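Local coordinates for protein Ta0487 (Thermoplasma acidophilum, PDB 3KBQ) that is of unknown function but belongs to the CinA family and probably binds molybdopterin or a related ligand through this domain, at residues 20-23 with 24-27; 29-32 with 33-37. All coordinates share one frame; numbering follows the deposited sequence.

Interaction 1: 20-23 with 24-27; sequences TVNT and NAAF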
# COMPACT_ATOMS: atom_id res chain seq x y z
N THR B 20 6.68 10.56 5.78
CA THR B 20 5.58 11.37 5.25
C THR B 20 4.33 10.47 5.17
O THR B 20 4.42 9.22 5.00
CB THR B 20 5.90 11.89 3.82
OG1 THR B 20 5.96 10.77 2.96
CG2 THR B 20 7.26 12.60 3.74
N VAL B 21 3.16 11.08 5.25
CA VAL B 21 1.92 10.32 5.13
C VAL B 21 1.53 10.15 3.64
O VAL B 21 1.87 10.98 2.79
CB VAL B 21 0.77 10.96 5.99
CG1 VAL B 21 0.10 12.19 5.30
CG2 VAL B 21 -0.25 9.91 6.36
N ASN B 22 0.83 9.08 3.30
CA ASN B 22 0.50 8.87 1.90
C ASN B 22 -0.72 9.64 1.38
O ASN B 22 -1.76 9.05 1.06
CB ASN B 22 0.33 7.38 1.60
CG ASN B 22 0.51 7.06 0.11
OD1 ASN B 22 0.52 7.95 -0.75
ND2 ASN B 22 0.63 5.79 -0.20
N THR B 23 -0.56 10.94 1.17
CA THR B 23 -1.67 11.73 0.66
C THR B 23 -1.94 11.49 -0.81
O THR B 23 -3.07 11.63 -1.25
CB THR B 23 -1.45 13.27 0.81
OG1 THR B 23 -0.29 13.64 0.05
CG2 THR B 23 -1.22 13.66 2.26
N ASN B 24 -0.91 11.15 -1.59
CA ASN B 24 -1.16 10.86 -2.99
C ASN B 24 -2.13 9.69 -3.17
O ASN B 24 -3.01 9.74 -4.02
CB ASN B 24 0.15 10.57 -3.76
CG ASN B 24 0.98 11.84 -4.00
OD1 ASN B 24 0.52 12.95 -3.71
ND2 ASN B 24 2.16 11.68 -4.58
N ALA B 25 -1.96 8.63 -2.39
CA ALA B 25 -2.82 7.45 -2.56
C ALA B 25 -4.28 7.81 -2.23
O ALA B 25 -5.20 7.32 -2.87
CB ALA B 25 -2.31 6.25 -1.68
N ALA B 26 -4.48 8.69 -1.26
CA ALA B 26 -5.83 9.20 -0.94
C ALA B 26 -6.40 9.97 -2.10
O ALA B 26 -7.52 9.74 -2.48
CB ALA B 26 -5.87 10.06 0.35
N PHE B 27 -5.64 10.90 -2.64
CA PHE B 27 -6.14 11.71 -3.76
C PHE B 27 -6.45 10.80 -4.98
O PHE B 27 -7.51 10.94 -5.60
CB PHE B 27 -5.12 12.78 -4.15
CG PHE B 27 -5.56 13.62 -5.34
CD1 PHE B 27 -6.15 14.85 -5.16
CD2 PHE B 27 -5.35 13.18 -6.65
CE1 PHE B 27 -6.56 15.64 -6.26
CE2 PHE B 27 -5.76 13.97 -7.74
CZ PHE B 27 -6.37 15.17 -7.53
O HOH W 1 -1.58 14.29 -2.75

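Interaction 2: 29-32 with 33-37; sequences GNFL and TYHGY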
# COMPACT_ATOMS: atom_id res chain seq x y z
N GLY B 29 -7.09 7.49 -4.94
CA GLY B 29 -8.22 6.65 -4.56
C GLY B 29 -9.55 7.38 -4.71
O GLY B 29 -10.52 6.82 -5.24
N ASN B 30 -9.57 8.64 -4.26
CA ASN B 30 -10.78 9.43 -4.34
C ASN B 30 -11.11 9.79 -5.80
O ASN B 30 -12.28 9.71 -6.20
CB ASN B 30 -10.66 10.71 -3.48
CG ASN B 30 -11.94 11.55 -3.52
OD1 ASN B 30 -13.00 11.12 -3.07
ND2 ASN B 30 -11.83 12.73 -4.07
N PHE B 31 -10.09 10.16 -6.58
CA PHE B 31 -10.26 10.51 -8.00
C PHE B 31 -10.86 9.32 -8.75
O PHE B 31 -11.82 9.49 -9.49
CB PHE B 31 -8.92 10.94 -8.62
CG PHE B 31 -9.00 11.30 -10.10
CD1 PHE B 31 -9.23 12.61 -10.50
CD2 PHE B 31 -8.77 10.34 -11.09
CE1 PHE B 31 -9.29 12.96 -11.88
CE2 PHE B 31 -8.83 10.68 -12.47
CZ PHE B 31 -9.09 12.00 -12.84
N LEU B 32 -10.31 8.12 -8.53
CA LEU B 32 -10.77 6.92 -9.24
C LEU B 32 -12.19 6.53 -8.81
O LEU B 32 -13.03 6.22 -9.66
CB LEU B 32 -9.83 5.74 -9.02
CG LEU B 32 -8.41 6.00 -9.56
CD1 LEU B 32 -7.47 4.92 -9.10
CD2 LEU B 32 -8.51 6.08 -11.08
N THR B 33 -12.42 6.53 -7.50
CA THR B 33 -13.77 6.32 -6.92
C THR B 33 -14.80 7.28 -7.52
O THR B 33 -15.93 6.87 -7.90
CB THR B 33 -13.77 6.46 -5.37
OG1 THR B 33 -12.87 5.51 -4.83
CG2 THR B 33 -15.20 6.16 -4.75
N TYR B 34 -14.42 8.55 -7.58
CA TYR B 34 -15.26 9.58 -8.13
C TYR B 34 -15.63 9.24 -9.57
O TYR B 34 -16.77 9.52 -9.98
CB TYR B 34 -14.55 10.94 -8.12
CG TYR B 34 -15.43 12.12 -8.54
CD1 TYR B 34 -16.31 12.75 -7.64
CD2 TYR B 34 -15.36 12.62 -9.85
CE1 TYR B 34 -17.11 13.85 -8.04
CE2 TYR B 34 -16.19 13.70 -10.28
CZ TYR B 34 -17.03 14.31 -9.37
OH TYR B 34 -17.77 15.39 -9.80
N HIS B 35 -14.73 8.61 -10.33
CA HIS B 35 -15.07 8.27 -11.73
C HIS B 35 -15.64 6.88 -11.90
O HIS B 35 -15.70 6.37 -13.00
CB HIS B 35 -13.89 8.50 -12.66
CG HIS B 35 -13.56 9.94 -12.83
ND1 HIS B 35 -12.60 10.57 -12.06
CD2 HIS B 35 -14.05 10.87 -13.67
CE1 HIS B 35 -12.52 11.84 -12.44
NE2 HIS B 35 -13.40 12.05 -13.40
N GLY B 36 -16.08 6.28 -10.81
CA GLY B 36 -16.86 5.04 -10.91
C GLY B 36 -16.02 3.76 -10.85
O GLY B 36 -16.57 2.66 -10.98
N TYR B 37 -14.71 3.88 -10.58
CA TYR B 37 -13.91 2.66 -10.39
C TYR B 37 -14.02 2.07 -9.02
O TYR B 37 -14.22 2.79 -8.02
CB TYR B 37 -12.43 2.93 -10.65
CG TYR B 37 -12.13 3.18 -12.07
CD1 TYR B 37 -11.70 2.14 -12.89
CD2 TYR B 37 -12.27 4.47 -12.63
CE1 TYR B 37 -11.43 2.35 -14.17
CE2 TYR B 37 -12.00 4.68 -13.95
CZ TYR B 37 -11.58 3.61 -14.70
OH TYR B 37 -11.28 3.75 -16.02

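Interaction 1: 20-23 with 24-27
The N-cap of helix 23-34 brings N22 and A25 together. N22 OD1 accepts from A25 N at 3.0 Å, the side-chain-to-backbone bond that closes the first turn of the helix. The bond is fairly straight at the hydrogen (155°), yet A25 N lies above the plane of the amide carbonyl, 57° out of it, so the acceptor is met from over its face. With chi1 at -158°, CG of N22 is swung away from its own backbone N and lies beside the carbonyl carbon, which carries the amide forward over the helix start. The amide also covers the methyl of A25, whose CB is 3.3 Å from N22 ND2. That ND2 is buried and gives its hydrogen bond to T10 OG1, so the two ends of one amide join the helix start to strand 5-11. With an alanine at this position the N-H of A25 would probably lose its cap and T10 its amide partner, and the first turn would be less firmly held. Just before the helix the chain makes an inverse gamma turn centred on N22, in which T23 N donates to V21 O. Further on, F27 N donates to T23 O at 3.0 Å, a backbone bond of the helix's opening turn. On another side of this turn a water bridges two side chains, accepting from T23 OG1 at 3.2 Å and donating to N24 OD1 at 2.7 Å. The other end of the N24 amide, ND2, donates to G152 O. N22 packs on I15 of helix 13-16, N24 and F27 lie on M157 of helix 154-163, and V21 meets V21 of the second subunit.

Interaction 2: 29-32 with 33-37
T33 and H35 each send two donors back to a single carbonyl of the turn before. T33 OG1 reaches G29 O at 2.7 Å while T33 N reaches the same oxygen at 3.0 Å, the two coming from opposite faces of the carbonyl plane. With chi1 at -58° the hydroxyl sits beside its own backbone N and folds back onto the helix. F31 O is gripped likewise: H35 ND1 donates from above the carbonyl plane at 2.9 Å, and H35 N comes from the other face at 3.2 Å. The ND1 bond holds the imidazole against the phenyl ring of F31. H35 NE2 is hydrogen-bonded to E165 OE2, so both ring nitrogens have partners, consistent with a proton on each and probably a positive charge. The two rings meet edge to face, centroids 4.5 Å apart and planes at 51°, with H35 CE1 above the phenyl ring toward its rim. Helix 165-168, which carries E165, also packs on F31. L32, buried against strands 5-11, 38-45 and 65-69, has its CB 4.2 Å from Y37 CB, while T33 touches K17 of the second subunit. The chain turns out of the helix in a Schellman motif, with Y37 N donating to L32 O at 3.0 Å, G36 N to T33 O, and G36 at positive phi as the C-prime residue.

Overall arrangement
Interactions 1 and 2 lie at opposite ends of one helix, 23-34, with centres about 15 Å apart: residues 20-27 cap and start it, and residues 29-37 end it and lead into strand 38-45. They come in series along the chain and share no further touch. Together they bracket the helical link between strand 5-11 and strand 38-45, outermost of the mixed sheet within this chain, part of the alpha/beta arrangement of the probable molybdopterin-binding domain. The N-terminal end lies near helix 154-163 and the C-terminal end near helix 165-168, so both ends meet the last helices of the chain. Both contacts also touch the second subunit, placing this helix at the dimer interface.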